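Local atomic coordinates of alpha-fucosidase (Bifidobacterium bifidum, PDB entry 2EAB), a protein that probably removes alpha-1,2-linked L-fucose from sugar chains by hydrolysis, this chain being the catalytic part of a much longer protein. Residues N784-D789 / K794-T799; A131-Y136 / E486-G491. One frame throughout, in Å; residues are numbered along the deposited sequence.

Contact 1: N784-D789 / K794-T799; sequences NSTFTD and KYVNYT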
# COMPACT_ATOMS: atom_id res chain seq x y z
N ASN A 784 18.34 -3.05 3.35
CA ASN A 784 17.90 -2.86 4.73
C ASN A 784 18.84 -3.41 5.78
O ASN A 784 18.64 -3.17 6.98
CB ASN A 784 16.54 -3.52 4.95
CG ASN A 784 16.63 -5.04 4.92
OD1 ASN A 784 16.96 -5.62 3.89
ND2 ASN A 784 16.37 -5.68 6.05
N SER A 785 19.84 -4.18 5.38
CA SER A 785 20.65 -4.88 6.37
C SER A 785 21.90 -4.11 6.77
O SER A 785 22.21 -3.07 6.20
CB SER A 785 21.00 -6.29 5.88
OG SER A 785 21.48 -7.06 6.96
N THR A 786 22.58 -4.63 7.79
CA THR A 786 23.84 -4.09 8.27
C THR A 786 24.89 -5.18 8.22
O THR A 786 24.69 -6.29 8.73
CB THR A 786 23.70 -3.54 9.70
OG1 THR A 786 22.82 -2.41 9.68
CG2 THR A 786 25.04 -3.10 10.27
N PHE A 787 26.01 -4.87 7.57
CA PHE A 787 27.15 -5.77 7.38
C PHE A 787 28.19 -5.45 8.45
O PHE A 787 28.42 -4.28 8.77
CB PHE A 787 27.72 -5.49 5.99
CG PHE A 787 28.84 -6.41 5.56
CD1 PHE A 787 28.57 -7.53 4.77
CD2 PHE A 787 30.17 -6.11 5.86
CE1 PHE A 787 29.61 -8.34 4.32
CE2 PHE A 787 31.20 -6.92 5.42
CZ PHE A 787 30.92 -8.04 4.65
N THR A 788 28.81 -6.49 8.99
CA THR A 788 29.90 -6.31 9.95
C THR A 788 31.12 -7.05 9.44
O THR A 788 31.09 -8.27 9.33
CB THR A 788 29.52 -6.82 11.35
OG1 THR A 788 28.31 -6.20 11.78
CG2 THR A 788 30.63 -6.51 12.36
N ASP A 789 32.19 -6.32 9.13
CA ASP A 789 33.40 -6.99 8.67
C ASP A 789 34.14 -7.63 9.85
O ASP A 789 33.76 -7.42 11.00
CB ASP A 789 34.28 -6.10 7.77
CG ASP A 789 35.00 -4.99 8.52
OD1 ASP A 789 35.19 -5.07 9.75
OD2 ASP A 789 35.40 -4.02 7.84
N LYS A 794 30.99 -1.61 10.83
CA LYS A 794 29.62 -1.80 10.38
C LYS A 794 29.27 -0.92 9.18
O LYS A 794 29.70 0.24 9.09
CB LYS A 794 28.64 -1.59 11.54
CG LYS A 794 28.76 -2.70 12.58
CD LYS A 794 27.76 -2.60 13.71
CE LYS A 794 27.98 -3.71 14.73
NZ LYS A 794 27.58 -5.06 14.23
N TYR A 795 28.51 -1.49 8.26
CA TYR A 795 28.02 -0.77 7.08
C TYR A 795 26.51 -0.93 7.07
O TYR A 795 25.98 -2.01 6.81
CB TYR A 795 28.68 -1.31 5.80
CG TYR A 795 30.18 -1.39 5.91
CD1 TYR A 795 31.01 -0.39 5.41
CD2 TYR A 795 30.78 -2.48 6.57
CE1 TYR A 795 32.40 -0.48 5.55
CE2 TYR A 795 32.15 -2.57 6.71
CZ TYR A 795 32.95 -1.57 6.20
OH TYR A 795 34.31 -1.68 6.35
N VAL A 796 25.84 0.16 7.41
CA VAL A 796 24.40 0.17 7.62
C VAL A 796 23.69 0.45 6.30
O VAL A 796 24.07 1.36 5.56
CB VAL A 796 24.02 1.22 8.68
CG1 VAL A 796 22.51 1.29 8.87
CG2 VAL A 796 24.70 0.91 10.01
N ASN A 797 22.64 -0.32 6.03
CA ASN A 797 21.84 -0.17 4.81
C ASN A 797 22.69 -0.31 3.55
O ASN A 797 22.56 0.46 2.61
CB ASN A 797 21.06 1.16 4.84
CG ASN A 797 20.00 1.17 5.92
OD1 ASN A 797 19.71 0.14 6.52
ND2 ASN A 797 19.41 2.34 6.17
N TYR A 798 23.57 -1.31 3.55
CA TYR A 798 24.40 -1.55 2.38
C TYR A 798 23.53 -1.99 1.20
O TYR A 798 22.46 -2.60 1.38
CB TYR A 798 25.50 -2.58 2.68
CG TYR A 798 25.02 -3.99 2.97
CD1 TYR A 798 24.83 -4.90 1.94
CD2 TYR A 798 24.79 -4.41 4.27
CE1 TYR A 798 24.39 -6.20 2.19
CE2 TYR A 798 24.35 -5.71 4.54
CZ TYR A 798 24.15 -6.59 3.49
OH TYR A 798 23.72 -7.88 3.72
N THR A 799 23.98 -1.64 0.00
CA THR A 799 23.29 -1.96 -1.23
C THR A 799 23.60 -3.40 -1.60
O THR A 799 24.76 -3.75 -1.83
CB THR A 799 23.77 -1.03 -2.36
OG1 THR A 799 23.63 0.33 -1.95
CG2 THR A 799 22.99 -1.26 -3.65
O HOH W 1 17.33 -0.65 7.21
O HOH W 2 21.01 -4.59 2.77
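Phe787 and Tyr795 form an antiparallel hydrogen-bonded pair that satisfies four backbone atoms: Phe787 N donates to Tyr795 O at 3.0 Å, and Tyr795 N to Phe787 O at 2.8 Å. Their side chains lie side by side on one face, with CD2 of Phe787 3.7 Å from CD2 of Tyr795. Aromatic residues suit this face, since Val873 and Leu881 of nearby strands cover both rings. With CG anti to its carbonyl carbon (chi1 -50°), Tyr795 reaches Asp789, where OH donates to OD2 at 3.0 Å from above the carboxylate plane. Asp789 OD1 accepts from the backbone N of Lys793, giving each oxygen a donor. A phenylalanine in place of Tyr795 would probably leave Asp789 OD2 without this donor and its carboxylate less firmly fixed. The edge of Phe787 meets the face of Tyr798 in a T-shaped stack, planes 81° apart; the hydroxyls of Tyr798 and Ser785 both bond to Asp695 OD2. On the other, more solvent-facing side, Lys794 bends at its last torsion and NZ donates to Thr788 OG1 at 2.8 Å. Ser785 O receives weak bonds from the backbone N of Asn797 and of Tyr798. Two waters bridge the segments: one donates to Asn784 O and Asn797 OD1, the other accepts from Ser785 N and donates to Tyr798 O. Asn797 takes a positive phi (58°), which asparagine tolerates well. Strands 786-788 and 794-796 make an antiparallel beta hairpin, 794-799 lying in the family 95 C-terminal region, beside Asp690 and Glu520, which bind calcium in another structure but not in this model.

Contact 2: A131-Y136 / E486-G491; sequences AEQGNY and ENTAYG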
# COMPACT_ATOMS: atom_id res chain seq x y z
N ALA A 131 -22.47 3.32 11.60
CA ALA A 131 -22.77 4.57 10.89
C ALA A 131 -21.72 5.64 11.16
O ALA A 131 -21.45 6.47 10.30
CB ALA A 131 -24.15 5.08 11.26
N GLU A 132 -21.15 5.62 12.36
CA GLU A 132 -20.04 6.52 12.70
C GLU A 132 -18.75 6.08 12.03
O GLU A 132 -17.96 6.91 11.57
CB GLU A 132 -19.80 6.56 14.20
CG GLU A 132 -20.81 7.36 15.00
CD GLU A 132 -20.39 7.52 16.45
OE1 GLU A 132 -19.52 6.75 16.91
OE2 GLU A 132 -20.92 8.43 17.12
N GLN A 133 -18.52 4.77 11.98
CA GLN A 133 -17.32 4.27 11.34
C GLN A 133 -17.35 4.62 9.86
O GLN A 133 -16.39 5.17 9.32
CB GLN A 133 -17.21 2.76 11.52
CG GLN A 133 -15.91 2.21 10.96
CD GLN A 133 -15.64 0.77 11.37
OE1 GLN A 133 -16.38 0.17 12.16
NE2 GLN A 133 -14.55 0.22 10.84
N GLY A 134 -18.47 4.30 9.20
CA GLY A 134 -18.61 4.55 7.78
C GLY A 134 -17.71 3.66 6.95
O GLY A 134 -17.19 2.65 7.42
N ASN A 135 -17.57 4.04 5.69
CA ASN A 135 -16.79 3.29 4.71
C ASN A 135 -16.62 4.11 3.44
O ASN A 135 -17.22 5.18 3.30
CB ASN A 135 -17.39 1.90 4.44
CG ASN A 135 -18.78 1.93 3.78
OD1 ASN A 135 -19.46 2.96 3.69
ND2 ASN A 135 -19.20 0.76 3.32
N TYR A 136 -15.76 3.62 2.55
CA TYR A 136 -15.56 4.20 1.24
C TYR A 136 -16.69 3.77 0.31
O TYR A 136 -17.05 2.59 0.28
CB TYR A 136 -14.25 3.69 0.68
CG TYR A 136 -13.82 4.29 -0.64
CD1 TYR A 136 -13.69 5.67 -0.79
CD2 TYR A 136 -13.51 3.48 -1.73
CE1 TYR A 136 -13.26 6.23 -1.98
CE2 TYR A 136 -13.09 4.03 -2.94
CZ TYR A 136 -12.96 5.40 -3.06
OH TYR A 136 -12.52 5.96 -4.23
N GLU A 486 -8.65 -0.98 12.03
CA GLU A 486 -9.63 -0.39 11.13
C GLU A 486 -9.62 1.12 11.27
O GLU A 486 -9.98 1.65 12.32
CB GLU A 486 -11.03 -0.92 11.42
CG GLU A 486 -11.16 -2.42 11.26
CD GLU A 486 -12.60 -2.86 11.28
OE1 GLU A 486 -13.40 -2.25 12.03
OE2 GLU A 486 -12.94 -3.82 10.55
N ASN A 487 -9.22 1.80 10.20
CA ASN A 487 -9.13 3.24 10.15
C ASN A 487 -9.94 3.79 8.98
O ASN A 487 -10.36 3.03 8.09
CB ASN A 487 -7.66 3.67 10.09
CG ASN A 487 -7.01 3.63 11.46
OD1 ASN A 487 -7.08 4.61 12.21
ND2 ASN A 487 -6.42 2.50 11.81
N THR A 488 -10.19 5.09 9.00
CA THR A 488 -11.10 5.70 8.03
C THR A 488 -10.56 7.06 7.60
O THR A 488 -9.44 7.44 7.94
CB THR A 488 -12.51 5.89 8.62
OG1 THR A 488 -12.47 6.93 9.60
CG2 THR A 488 -13.07 4.60 9.22
N ALA A 489 -11.39 7.81 6.87
CA ALA A 489 -11.08 9.19 6.51
C ALA A 489 -11.25 10.18 7.67
O ALA A 489 -10.90 11.35 7.54
CB ALA A 489 -11.93 9.62 5.32
N TYR A 490 -11.79 9.71 8.81
CA TYR A 490 -12.29 10.61 9.85
C TYR A 490 -11.74 10.36 11.26
O TYR A 490 -12.43 10.58 12.26
CB TYR A 490 -13.82 10.57 9.89
CG TYR A 490 -14.49 10.92 8.58
CD1 TYR A 490 -14.40 12.21 8.07
CD2 TYR A 490 -15.23 9.98 7.88
CE1 TYR A 490 -15.02 12.56 6.89
CE2 TYR A 490 -15.86 10.31 6.68
CZ TYR A 490 -15.75 11.61 6.19
OH TYR A 490 -16.36 11.97 5.01
N GLY A 491 -10.49 9.91 11.35
CA GLY A 491 -9.88 9.76 12.67
C GLY A 491 -10.56 8.72 13.55
O GLY A 491 -10.71 8.92 14.76
O HOH W 3 -12.75 1.22 8.80
O HOH W 4 -14.96 7.27 10.56
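The amide nitrogen of Gln133, NE2, is held by two acceptors: it donates to Glu486 OE1 at 3.0 Å and to a water at 2.9 Å, which donates to the backbone O of Asn487. The bond to Glu486 is fairly straight (159° at the hydrogen) and lies close to the amide plane of Gln133, but reaches OE1 from above the carboxylate plane, the two flat groups standing 62° apart. Gln133 gets there with CG anti to its backbone N (chi1 -175°), crossing the extended Glu486 at about a right angle. A long neutral amide suits this buried place, offering one N-H to the carboxylate and another to the water. His410 touches both side chains. Here helix 130-133 of the family 65-type N-terminal region meets strand 486-487 and the turn after it in the family 95 catalytic region. Two residues after Glu486, Thr488 forms an ST turn, its OG1 accepting from Tyr490 N at 3.0 Å, which probably helps to direct its two branches. The methyl CG2 lies 3.4 Å from Gln133 O, while OG1 hydrogen-bonds, at 2.7 Å, to a second water that probably also donates to Gln133 O, 2.8 Å away. Threonine suits the place because its methyl can lie against the helix end while its hydroxyl takes the backbone N-H and the water. Gly134, with positive phi, lets the chain turn out of the helix immediately after Gln133.

How the contacts relate
The centres of the two contacts are 41 Å apart, their nearest atoms about 25 Å apart, and they lie on opposite sides of the centre of the chain. They share no strand or helix. Contact 2 comes first and closes before contact 1 opens; it is long-range, spanning about 350 residues to join helix 130-133 of the N-terminal, family 65-like region to strand 486-487 of the family 95 catalytic region. Contact 1 is local, a hairpin of strands 786-788 and 794-796, with 794-799 within the family 95 C-terminal region. Contact 2 is thus one place where two regions of the chain meet, whereas contact 1 pairs neighbouring strands within one hairpin.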